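Capsid (PDB 4RDL) forms the outer protruding (P) domain of a norovirus capsid, which binds Lewis-type histo-blood group glycans and so probably attaches the virus to host cells. Local coordinates at residues N83-L88 against G150-D156; G111-M117 against K135-Y141; E171-V175 against F221-S225. All coordinates share one frame; numbering follows the deposited sequence.

Contact 1 (N83-L88 against G150-D156)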
loop_
_atom_site.group_PDB
_atom_site.type_symbol
_atom_site.label_atom_id
_atom_site.label_comp_id
_atom_site.label_asym_id
_atom_site.label_seq_id
_atom_site.Cartn_x
_atom_site.Cartn_y
_atom_site.Cartn_z
ATOM N N ASN A 83 -1.491 -32.843 4.681
ATOM C CA ASN A 83 -1.995 -31.558 4.217
ATOM C C ASN A 83 -1.069 -30.409 4.573
ATOM O O ASN A 83 -0.418 -30.411 5.621
ATOM C CB ASN A 83 -3.396 -31.299 4.771
ATOM C CG ASN A 83 -4.426 -32.274 4.229
ATOM O OD1 ASN A 83 -4.773 -33.255 4.884
ATOM N ND2 ASN A 83 -4.914 -32.010 3.023
ATOM N N TYR A 84 -1.012 -29.427 3.683
ATOM C CA TYR A 84 -0.173 -28.259 3.895
ATOM C C TYR A 84 -0.977 -27.127 4.523
ATOM O O TYR A 84 -2.201 -27.091 4.437
ATOM C CB TYR A 84 0.439 -27.796 2.571
ATOM C CG TYR A 84 1.315 -28.841 1.912
ATOM C CD1 TYR A 84 2.693 -28.821 2.071
ATOM C CD2 TYR A 84 0.761 -29.845 1.132
ATOM C CE1 TYR A 84 3.492 -29.773 1.469
ATOM C CE2 TYR A 84 1.552 -30.803 0.528
ATOM C CZ TYR A 84 2.917 -30.764 0.705
ATOM O OH TYR A 84 3.712 -31.716 0.107
ATOM N N GLY A 85 -0.274 -26.200 5.154
ATOM C CA GLY A 85 -0.925 -25.059 5.758
ATOM C C GLY A 85 0.065 -23.981 6.122
ATOM O O GLY A 85 1.279 -24.115 5.897
ATOM N N VAL A 86 -0.456 -22.901 6.694
ATOM C CA VAL A 86 0.383 -21.851 7.253
ATOM C C VAL A 86 0.002 -21.601 8.712
ATOM O O VAL A 86 -1.190 -21.467 9.036
ATOM C CB VAL A 86 0.270 -20.529 6.443
ATOM C CG1 VAL A 86 0.988 -19.399 7.164
ATOM C CG2 VAL A 86 0.829 -20.716 5.041
ATOM N N ASN A 87 1.017 -21.567 9.581
ATOM C CA ASN A 87 0.872 -21.048 10.934
ATOM C C ASN A 87 1.064 -19.547 10.885
ATOM O O ASN A 87 2.167 -19.069 10.615
ATOM C CB ASN A 87 1.916 -21.673 11.873
ATOM C CG ASN A 87 1.654 -23.134 12.139
ATOM O OD1 ASN A 87 0.544 -23.517 12.495
ATOM N ND2 ASN A 87 2.679 -23.971 11.942
ATOM N N LEU A 88 -0.008 -18.806 11.146
ATOM C CA LEU A 88 -0.030 -17.366 10.913
ATOM C C LEU A 88 0.678 -16.544 11.983
ATOM O O LEU A 88 0.703 -16.906 13.163
ATOM C CB LEU A 88 -1.475 -16.884 10.781
ATOM C CG LEU A 88 -2.280 -17.416 9.592
ATOM C CD1 LEU A 88 -3.778 -17.155 9.780
ATOM C CD2 LEU A 88 -1.775 -16.795 8.291
ATOM N N GLY A 150 -5.203 -19.516 14.296
ATOM C CA GLY A 150 -3.805 -19.420 13.919
ATOM C C GLY A 150 -3.362 -20.213 12.699
ATOM O O GLY A 150 -2.171 -20.186 12.358
ATOM N N THR A 151 -4.286 -20.912 12.037
ATOM C CA THR A 151 -3.910 -21.765 10.908
ATOM C C THR A 151 -4.880 -21.708 9.730
ATOM O O THR A 151 -6.095 -21.588 9.917
ATOM C CB THR A 151 -3.738 -23.252 11.322
ATOM O OG1 THR A 151 -4.999 -23.795 11.732
ATOM C CG2 THR A 151 -2.732 -23.392 12.459
ATOM N N VAL A 152 -4.336 -21.809 8.520
ATOM C CA VAL A 152 -5.152 -22.028 7.326
ATOM C C VAL A 152 -4.537 -23.132 6.475
ATOM O O VAL A 152 -3.310 -23.291 6.428
ATOM C CB VAL A 152 -5.326 -20.741 6.471
ATOM C CG1 VAL A 152 -6.082 -19.682 7.255
ATOM C CG2 VAL A 152 -3.970 -20.222 5.986
ATOM N N LYS A 153 -5.392 -23.896 5.812
ATOM C CA LYS A 153 -4.933 -24.934 4.902
ATOM C C LYS A 153 -4.520 -24.320 3.565
ATOM O O LYS A 153 -5.183 -23.405 3.053
ATOM C CB LYS A 153 -6.025 -25.994 4.677
ATOM C CG LYS A 153 -5.671 -27.007 3.598
ATOM C CD LYS A 153 -6.760 -28.052 3.410
ATOM C CE LYS A 153 -6.379 -29.040 2.321
ATOM N NZ LYS A 153 -7.449 -30.053 2.082
ATOM N N LEU A 154 -3.424 -24.832 3.010
ATOM C CA LEU A 154 -2.989 -24.507 1.656
ATOM C C LEU A 154 -3.334 -25.663 0.726
ATOM O O LEU A 154 -3.103 -26.820 1.068
ATOM C CB LEU A 154 -1.476 -24.289 1.631
ATOM C CG LEU A 154 -0.989 -22.858 1.913
ATOM C CD1 LEU A 154 -1.714 -22.194 3.088
ATOM C CD2 LEU A 154 0.526 -22.857 2.109
ATOM N N GLU A 155 -3.871 -25.357 -0.451
ATOM C CA GLU A 155 -4.107 -26.397 -1.451
ATOM C C GLU A 155 -2.768 -26.895 -1.983
ATOM O O GLU A 155 -1.894 -26.100 -2.331
ATOM C CB GLU A 155 -4.984 -25.869 -2.592
ATOM C CG GLU A 155 -6.364 -25.445 -2.119
ATOM C CD GLU A 155 -7.093 -26.585 -1.426
ATOM O OE1 GLU A 155 -7.348 -27.608 -2.092
ATOM O OE2 GLU A 155 -7.381 -26.469 -0.212
ATOM N N ASP A 156 -2.604 -28.210 -2.053
ATOM C CA ASP A 156 -1.353 -28.767 -2.536
ATOM C C ASP A 156 -1.243 -28.589 -4.044
ATOM O O ASP A 156 -2.072 -29.091 -4.793
ATOM C CB ASP A 156 -1.260 -30.248 -2.167
ATOM C CG ASP A 156 0.095 -30.858 -2.493
ATOM O OD1 ASP A 156 1.024 -30.112 -2.868
ATOM O OD2 ASP A 156 0.230 -32.093 -2.363
HETATM O O HOH W 1 -2.771 -29.459 1.530
HETATM O O HOH W 2 2.548 -33.186 -2.750
HETATM O O HOH W 3 -0.454 -21.277 14.171
HETATM O O HOH W 4 0.059 -19.360 14.376
#
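Y84 and D156 meet at the end of this strand pair. Ring carbon CE2 of Y84 lies 3.4 Å from CG of D156. Ring and carboxylate planes are turned 48° apart. The polar ends are held elsewhere: Y84 OH bonds D161, and D156 OD1 takes the backbone N-H of N158. A water donates to OD2 of D156 and, weakly, to Y84 OH.

V86 and L154 form the apolar middle. CG2 of V86 sits against both methyls of L154, with CD1 of L154 at 3.5 Å. CG1 of V86 is anti to the backbone N (chi1 172°), which puts CG2 beside that N, against L154. Y84 CB and V152 CG2 extend the same face. On the other face N87 and T151 lie side by side and point the same way. There OD1 of N87 touches CG2 of T151 at 3.3 Å.

The backbones are antiparallel. V86 and V152 are a hydrogen-bonded pair, with V86 N to V152 O at 2.9 Å. G85 faces K153 in a non-hydrogen-bonded pair, and their CA atoms are only 4.1 Å apart. CA of G85 also lies 3.0 Å from V152 O, so the strands come very close here. At the far end L88 N gives a nearly straight bond to G150 O, 2.8 Å long. Two waters also donate to that oxygen, one shared with N87 OD1. G150 and T151 both face A146, which makes a G1 beta bulge.

Strand 83-89 lies between strands 72-80 and 151-154 in an antiparallel sheet. Strand 145-146 follows on the outer side of 151-154. The face of V86, V152 and L154 packs on I77 of strand 72-80 and on V136 and I138 of strand 133-139.

Contact 2 (G111-M117 against K135-Y141). With GAL (beta-D-galactopyranose), chain C; FUC (alpha-L-fucopyranose), chain B.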
loop_
_atom_site.group_PDB
_atom_site.type_symbol
_atom_site.label_atom_id
_atom_site.label_comp_id
_atom_site.label_asym_id
_atom_site.label_seq_id
_atom_site.Cartn_x
_atom_site.Cartn_y
_atom_site.Cartn_z
ATOM N N GLY A 111 -14.601 -13.880 1.850
ATOM C CA GLY A 111 -15.061 -15.133 2.410
ATOM C C GLY A 111 -15.676 -16.079 1.400
ATOM O O GLY A 111 -16.226 -15.643 0.385
ATOM N N ASN A 112 -15.578 -17.373 1.697
ATOM C CA ASN A 112 -16.193 -18.424 0.891
ATOM C C ASN A 112 -15.711 -18.459 -0.548
ATOM O O ASN A 112 -16.491 -18.730 -1.458
ATOM C CB ASN A 112 -17.726 -18.338 0.915
ATOM C CG ASN A 112 -18.373 -19.681 0.634
ATOM O OD1 ASN A 112 -17.949 -20.700 1.174
ATOM N ND2 ASN A 112 -19.388 -19.694 -0.221
ATOM N N CYS A 113 -14.421 -18.202 -0.746
ATOM C CA CYS A 113 -13.864 -18.154 -2.088
ATOM C C CYS A 113 -12.422 -18.641 -2.118
ATOM O O CYS A 113 -11.852 -18.995 -1.081
ATOM C CB CYS A 113 -13.981 -16.739 -2.662
ATOM S SG CYS A 113 -13.180 -15.472 -1.635
ATOM N N ASP A 114 -11.852 -18.682 -3.316
ATOM C CA ASP A 114 -10.490 -19.158 -3.498
ATOM C C ASP A 114 -9.541 -17.972 -3.599
ATOM O O ASP A 114 -9.649 -17.151 -4.518
ATOM C CB ASP A 114 -10.377 -20.014 -4.759
ATOM C CG ASP A 114 -11.056 -21.371 -4.621
ATOM O OD1 ASP A 114 -11.725 -21.635 -3.594
ATOM O OD2 ASP A 114 -10.913 -22.179 -5.562
ATOM N N LEU A 115 -8.639 -17.878 -2.630
ATOM C CA LEU A 115 -7.627 -16.832 -2.600
ATOM C C LEU A 115 -6.365 -17.335 -3.278
ATOM O O LEU A 115 -5.714 -18.266 -2.791
ATOM C CB LEU A 115 -7.304 -16.438 -1.158
ATOM C CG LEU A 115 -8.504 -16.152 -0.250
ATOM C CD1 LEU A 115 -8.029 -15.943 1.184
ATOM C CD2 LEU A 115 -9.288 -14.934 -0.754
ATOM N N HIS A 116 -6.024 -16.724 -4.404
ATOM C CA HIS A 116 -4.827 -17.109 -5.141
ATOM C C HIS A 116 -3.698 -16.202 -4.705
ATOM O O HIS A 116 -3.672 -15.015 -5.053
ATOM C CB HIS A 116 -5.071 -17.006 -6.649
ATOM C CG HIS A 116 -6.182 -17.888 -7.124
ATOM N ND1 HIS A 116 -5.962 -19.156 -7.621
ATOM C CD2 HIS A 116 -7.524 -17.706 -7.129
ATOM C CE1 HIS A 116 -7.121 -19.707 -7.937
ATOM N NE2 HIS A 116 -8.085 -18.852 -7.638
ATOM N N MET A 117 -2.781 -16.768 -3.926
ATOM C CA MET A 117 -1.730 -15.995 -3.277
ATOM C C MET A 117 -0.407 -16.159 -3.994
ATOM O O MET A 117 -0.078 -17.237 -4.502
ATOM C CB MET A 117 -1.546 -16.444 -1.821
ATOM C CG MET A 117 -2.827 -16.548 -1.003
ATOM S SD MET A 117 -3.687 -14.986 -0.758
ATOM C CE MET A 117 -2.581 -14.116 0.338
ATOM N N LYS A 135 3.553 -19.728 -5.349
ATOM C CA LYS A 135 2.155 -19.340 -5.367
ATOM C C LYS A 135 1.350 -20.482 -4.792
ATOM O O LYS A 135 1.801 -21.633 -4.787
ATOM C CB LYS A 135 1.699 -19.032 -6.785
ATOM C CG LYS A 135 1.894 -20.194 -7.734
ATOM C CD LYS A 135 1.635 -19.791 -9.169
ATOM C CE LYS A 135 0.177 -19.436 -9.389
ATOM N NZ LYS A 135 -0.104 -19.261 -10.843
ATOM N N VAL A 136 0.161 -20.173 -4.296
ATOM C CA VAL A 136 -0.663 -21.184 -3.658
ATOM C C VAL A 136 -2.095 -20.685 -3.548
ATOM O O VAL A 136 -2.336 -19.477 -3.516
ATOM C CB VAL A 136 -0.098 -21.549 -2.264
ATOM C CG1 VAL A 136 -0.292 -20.413 -1.284
ATOM C CG2 VAL A 136 -0.723 -22.841 -1.736
ATOM N N VAL A 137 -3.041 -21.616 -3.526
ATOM C CA VAL A 137 -4.444 -21.286 -3.335
ATOM C C VAL A 137 -4.818 -21.560 -1.882
ATOM O O VAL A 137 -4.445 -22.598 -1.316
ATOM C CB VAL A 137 -5.344 -22.124 -4.262
ATOM C CG1 VAL A 137 -6.809 -21.794 -4.025
ATOM C CG2 VAL A 137 -4.956 -21.900 -5.718
ATOM N N ILE A 138 -5.532 -20.617 -1.277
ATOM C CA ILE A 138 -6.080 -20.796 0.062
ATOM C C ILE A 138 -7.597 -20.619 0.018
ATOM O O ILE A 138 -8.101 -19.563 -0.384
ATOM C CB ILE A 138 -5.465 -19.787 1.061
ATOM C CG1 ILE A 138 -3.939 -19.972 1.124
ATOM C CG2 ILE A 138 -6.093 -19.935 2.454
ATOM C CD1 ILE A 138 -3.240 -18.967 2.011
ATOM N N HIS A 139 -8.321 -21.650 0.434
ATOM C CA HIS A 139 -9.775 -21.579 0.547
ATOM C C HIS A 139 -10.161 -20.806 1.795
ATOM O O HIS A 139 -9.726 -21.151 2.895
ATOM C CB HIS A 139 -10.364 -22.989 0.666
ATOM C CG HIS A 139 -10.181 -23.828 -0.558
ATOM N ND1 HIS A 139 -10.461 -25.179 -0.580
ATOM C CD2 HIS A 139 -9.756 -23.510 -1.802
ATOM C CE1 HIS A 139 -10.216 -25.654 -1.789
ATOM N NE2 HIS A 139 -9.791 -24.664 -2.551
ATOM N N SER A 140 -10.995 -19.777 1.648
ATOM C CA SER A 140 -11.539 -19.097 2.826
ATOM C C SER A 140 -12.863 -19.754 3.235
ATOM O O SER A 140 -13.905 -19.096 3.365
ATOM C CB SER A 140 -11.684 -17.586 2.615
ATOM O OG SER A 140 -12.456 -17.294 1.470
ATOM N N TYR A 141 -12.803 -21.068 3.421
ATOM C CA TYR A 141 -13.960 -21.878 3.787
ATOM C C TYR A 141 -13.475 -23.251 4.222
ATOM O O TYR A 141 -12.292 -23.564 4.053
ATOM C CB TYR A 141 -14.970 -21.981 2.628
ATOM C CG TYR A 141 -14.408 -22.452 1.299
ATOM C CD1 TYR A 141 -14.418 -23.802 0.954
ATOM C CD2 TYR A 141 -13.879 -21.540 0.381
ATOM C CE1 TYR A 141 -13.916 -24.234 -0.264
ATOM C CE2 TYR A 141 -13.369 -21.962 -0.841
ATOM C CZ TYR A 141 -13.397 -23.309 -1.158
ATOM O OH TYR A 141 -12.902 -23.739 -2.365
HETATM C C1 GAL C . -11.243 -23.281 -11.150
HETATM C C2 GAL C . -10.353 -22.435 -10.266
HETATM C C3 GAL C . -10.729 -22.543 -8.834
HETATM C C4 GAL C . -12.112 -22.283 -8.623
HETATM C C5 GAL C . -12.933 -23.195 -9.476
HETATM C C6 GAL C . -14.376 -22.995 -9.370
HETATM O O2 GAL C . -9.003 -22.849 -10.456
HETATM O O3 GAL C . -9.895 -21.673 -8.044
HETATM O O4 GAL C . -12.408 -20.883 -8.930
HETATM O O5 GAL C . -12.573 -23.025 -10.911
HETATM O O6 GAL C . -15.153 -23.890 -10.018
HETATM C C1 FUC B . -8.174 -21.777 -10.750
HETATM C C2 FUC B . -6.771 -22.196 -10.617
HETATM C C3 FUC B . -6.432 -23.227 -11.624
HETATM C C4 FUC B . -6.716 -22.787 -13.015
HETATM C C5 FUC B . -8.127 -22.246 -13.163
HETATM C C6 FUC B . -8.369 -21.679 -14.508
HETATM O O2 FUC B . -6.562 -22.702 -9.329
HETATM O O3 FUC B . -5.104 -23.623 -11.492
HETATM O O4 FUC B . -5.809 -21.806 -13.388
HETATM O O5 FUC B . -8.441 -21.279 -12.155
HETATM O O HOH W 5 -9.446 -24.492 -5.203
#
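The carboxylate of D114 lies nearly coplanar with the ring of Y141, 15° apart, and meets it at the edge. Y141 OH donates to D114 OD1 on its syn lone pair, at 2.7 Å. One face of the Y141 ring carries CB of H139, offset toward the rim. Y141 OH sits over the centre of the H139 ring, 3.1 Å above its plane. A water at the edge of H139 lies 2.7 Å from its NE2 and donates to D114 OD2. The H116 ring has O2 of a fucose at its edge, in plane, and CG2 of V137 obliquely, 3.5 Å from H116 ND1. H116 also stacks on W174, and its NE2 bonds S176.

D114, H116, V137 and H139 share one face of an antiparallel beta hairpin, strands 113-121 and 133-139; Y141 follows just after it. D114 and H116 belong to the glycan pocket: O3 of the galactose donates to D114 OD2 at 2.7 Å. The bonds to Y141 and the galactose use different oxygens of D114, so the tyrosine probably helps set the carboxylate. S176, N177 and T179 also hold the galactose.

The opposite face is apolar. CG of M117 meets CD1 of I138 at 3.9 Å, while CB of L115 comes within 3.3 Å of I138 O. L115 with I138 and M117 with V136 are hydrogen-bonded pairs. At the hairpin's open end S140 makes an inverse gamma turn. With OG between its backbone N and carbonyl carbon (chi1 55°), S140 can receive C113 N at 3.1 Å. This OG also bonds F110 O.

Contact 3 (E171-V175 against F221-S225). With FUC (alpha-L-fucopyranose), chain D.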
loop_
_atom_site.group_PDB
_atom_site.type_symbol
_atom_site.label_atom_id
_atom_site.label_comp_id
_atom_site.label_asym_id
_atom_site.label_seq_id
_atom_site.Cartn_x
_atom_site.Cartn_y
_atom_site.Cartn_z
ATOM N N GLU A 171 0.739 -12.524 -0.571
ATOM C CA GLU A 171 -0.081 -11.416 -1.037
ATOM C C GLU A 171 -1.191 -11.944 -1.933
ATOM O O GLU A 171 -1.010 -12.914 -2.669
ATOM C CB GLU A 171 0.751 -10.386 -1.790
ATOM C CG GLU A 171 -0.033 -9.101 -2.025
ATOM C CD GLU A 171 0.561 -8.222 -3.096
ATOM O OE1 GLU A 171 -0.100 -7.216 -3.450
ATOM O OE2 GLU A 171 1.680 -8.529 -3.573
ATOM N N LEU A 172 -2.346 -11.298 -1.868
ATOM C CA LEU A 172 -3.491 -11.703 -2.665
ATOM C C LEU A 172 -3.330 -11.255 -4.114
ATOM O O LEU A 172 -3.408 -10.067 -4.420
ATOM C CB LEU A 172 -4.770 -11.114 -2.064
ATOM C CG LEU A 172 -6.057 -11.563 -2.757
ATOM C CD1 LEU A 172 -6.243 -13.078 -2.643
ATOM C CD2 LEU A 172 -7.252 -10.823 -2.165
ATOM N N THR A 173 -3.111 -12.206 -5.014
ATOM C CA THR A 173 -2.915 -11.877 -6.429
ATOM C C THR A 173 -4.241 -11.796 -7.177
ATOM O O THR A 173 -4.480 -10.858 -7.943
ATOM C CB THR A 173 -1.990 -12.894 -7.108
ATOM O OG1 THR A 173 -0.742 -12.896 -6.406
ATOM C CG2 THR A 173 -1.740 -12.539 -8.571
ATOM N N TRP A 174 -5.097 -12.784 -6.961
ATOM C CA TRP A 174 -6.431 -12.763 -7.537
ATOM C C TRP A 174 -7.367 -13.683 -6.749
ATOM O O TRP A 174 -6.921 -14.433 -5.868
ATOM C CB TRP A 174 -6.409 -13.087 -9.045
ATOM C CG TRP A 174 -5.950 -14.478 -9.427
ATOM C CD1 TRP A 174 -4.672 -14.969 -9.389
ATOM C CD2 TRP A 174 -6.768 -15.527 -9.958
ATOM N NE1 TRP A 174 -4.654 -16.274 -9.835
ATOM C CE2 TRP A 174 -5.928 -16.637 -10.202
ATOM C CE3 TRP A 174 -8.135 -15.639 -10.248
ATOM C CZ2 TRP A 174 -6.406 -17.843 -10.718
ATOM C CZ3 TRP A 174 -8.606 -16.832 -10.771
ATOM C CH2 TRP A 174 -7.744 -17.922 -10.992
ATOM N N VAL A 175 -8.661 -13.592 -7.046
ATOM C CA VAL A 175 -9.697 -14.314 -6.327
ATOM C C VAL A 175 -10.634 -14.963 -7.336
ATOM O O VAL A 175 -10.944 -14.368 -8.371
ATOM C CB VAL A 175 -10.513 -13.356 -5.414
ATOM C CG1 VAL A 175 -11.645 -14.103 -4.708
ATOM C CG2 VAL A 175 -9.600 -12.666 -4.404
ATOM N N PHE A 221 -10.246 -4.881 -9.899
ATOM C CA PHE A 221 -9.310 -5.830 -9.313
ATOM C C PHE A 221 -9.727 -7.212 -9.802
ATOM O O PHE A 221 -10.905 -7.441 -10.074
ATOM C CB PHE A 221 -9.399 -5.750 -7.784
ATOM C CG PHE A 221 -8.516 -6.735 -7.068
ATOM C CD1 PHE A 221 -7.227 -6.392 -6.694
ATOM C CD2 PHE A 221 -8.984 -8.000 -6.764
ATOM C CE1 PHE A 221 -6.415 -7.306 -6.042
ATOM C CE2 PHE A 221 -8.186 -8.916 -6.110
ATOM C CZ PHE A 221 -6.897 -8.569 -5.752
ATOM N N PRO A 222 -8.767 -8.140 -9.934
ATOM C CA PRO A 222 -9.095 -9.482 -10.446
ATOM C C PRO A 222 -9.814 -10.394 -9.434
ATOM O O PRO A 222 -9.338 -11.495 -9.123
ATOM C CB PRO A 222 -7.722 -10.057 -10.820
ATOM C CG PRO A 222 -6.784 -9.367 -9.874
ATOM C CD PRO A 222 -7.313 -7.945 -9.808
ATOM N N THR A 223 -10.946 -9.919 -8.924
ATOM C CA THR A 223 -11.949 -10.789 -8.324
ATOM C C THR A 223 -12.757 -11.324 -9.509
ATOM O O THR A 223 -13.728 -10.700 -9.973
ATOM C CB THR A 223 -12.845 -10.035 -7.316
ATOM O OG1 THR A 223 -13.019 -8.686 -7.755
ATOM C CG2 THR A 223 -12.215 -10.021 -5.907
ATOM N N VAL A 224 -12.312 -12.456 -10.040
ATOM C CA VAL A 224 -12.823 -12.952 -11.313
ATOM C C VAL A 224 -14.300 -13.319 -11.202
ATOM O O VAL A 224 -14.709 -14.010 -10.268
ATOM C CB VAL A 224 -11.956 -14.120 -11.816
ATOM C CG1 VAL A 224 -12.549 -14.761 -13.066
ATOM C CG2 VAL A 224 -10.539 -13.624 -12.084
ATOM N N SER A 225 -15.077 -12.829 -12.173
ATOM C CA SER A 225 -16.553 -12.874 -12.225
ATOM C C SER A 225 -17.251 -11.656 -11.602
ATOM O O SER A 225 -18.439 -11.425 -11.842
ATOM C CB SER A 225 -17.155 -14.193 -11.706
ATOM O OG SER A 225 -17.313 -14.194 -10.295
HETATM C C1 FUC D . -13.414 -21.133 -14.525
HETATM C C2 FUC D . -14.727 -20.522 -14.114
HETATM C C3 FUC D . -14.736 -20.279 -12.660
HETATM C C4 FUC D . -13.640 -19.451 -12.244
HETATM C C5 FUC D . -12.334 -19.990 -12.700
HETATM C C6 FUC D . -11.261 -19.060 -12.440
HETATM O O2 FUC D . -15.796 -21.385 -14.482
HETATM O O3 FUC D . -16.003 -19.707 -12.261
HETATM O O4 FUC D . -13.795 -18.108 -12.757
HETATM O O5 FUC D . -12.343 -20.310 -14.166
#
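CB of W174 packs on CB of P222 at 3.7 Å, and CE3 of its indole touches CG2 of V224 at 3.6 Å. The indole and V224 cross obliquely. The tryptophan has CG between its backbone N and carbonyl carbon (chi1 65°), which brings the six-membered ring beside the valine. CG2 of T223 lies against CB of V175 at 3.8 Å, the two side chains pointing the same way. F221 presents ring edge atoms to V175 CG2 and to L172 O. CD of its neighbour P222 rests on one face of the F221 ring, toward the rim.

The loop 221-225 joins strand 167-177 through a single backbone bridge, V175 with T223. P222 is the centre of an inverse gamma turn. T173 and W174 both face H116 in a classic beta bulge on the strand's other side.

W174 and V224 belong to the glycan pocket. C6 of a second fucose, not the one beside H116, lies at the edge of the indole, in plane, 3.8 Å from CZ3 of W174. CG1 of V224 is 3.6 Å from O4 of the same sugar. Its hydrogen bonds include those to N177 OD1 and to the backbone N of G130 of the second subunit, so the site spans the dimer. V224 packs on T129 of that subunit.

Two backbone bonds form the polar edge. V175 N donates to P222 O at 3.0 Å with an N-H...O angle of 169°. V175 O accepts V224 N at 2.9 Å.

Overall arrangement
All three contacts involve one antiparallel sheet of the P domain. Contact 1 pairs strands 83-89 and 151-154. Contact 2 pairs 113-121 and 133-139, and along the chain it falls between the two segments of contact 1. Contact 3 comes later and ties strand 167-177 to a loop after strand 213-220 of the other sheet. Centres of contacts 1 and 2 are about 11 Å apart, and those of 2 and 3 about 10 Å. Contacts 1 and 3 have centres about 20 Å apart and do not touch. E155 N probably bonds V137 O, joining contacts 1 and 2. H116 pairs with T173 and W174. Contacts 2 and 3 supply D114, H116, W174 and V224 to the same glycan pocket, which other residues complete.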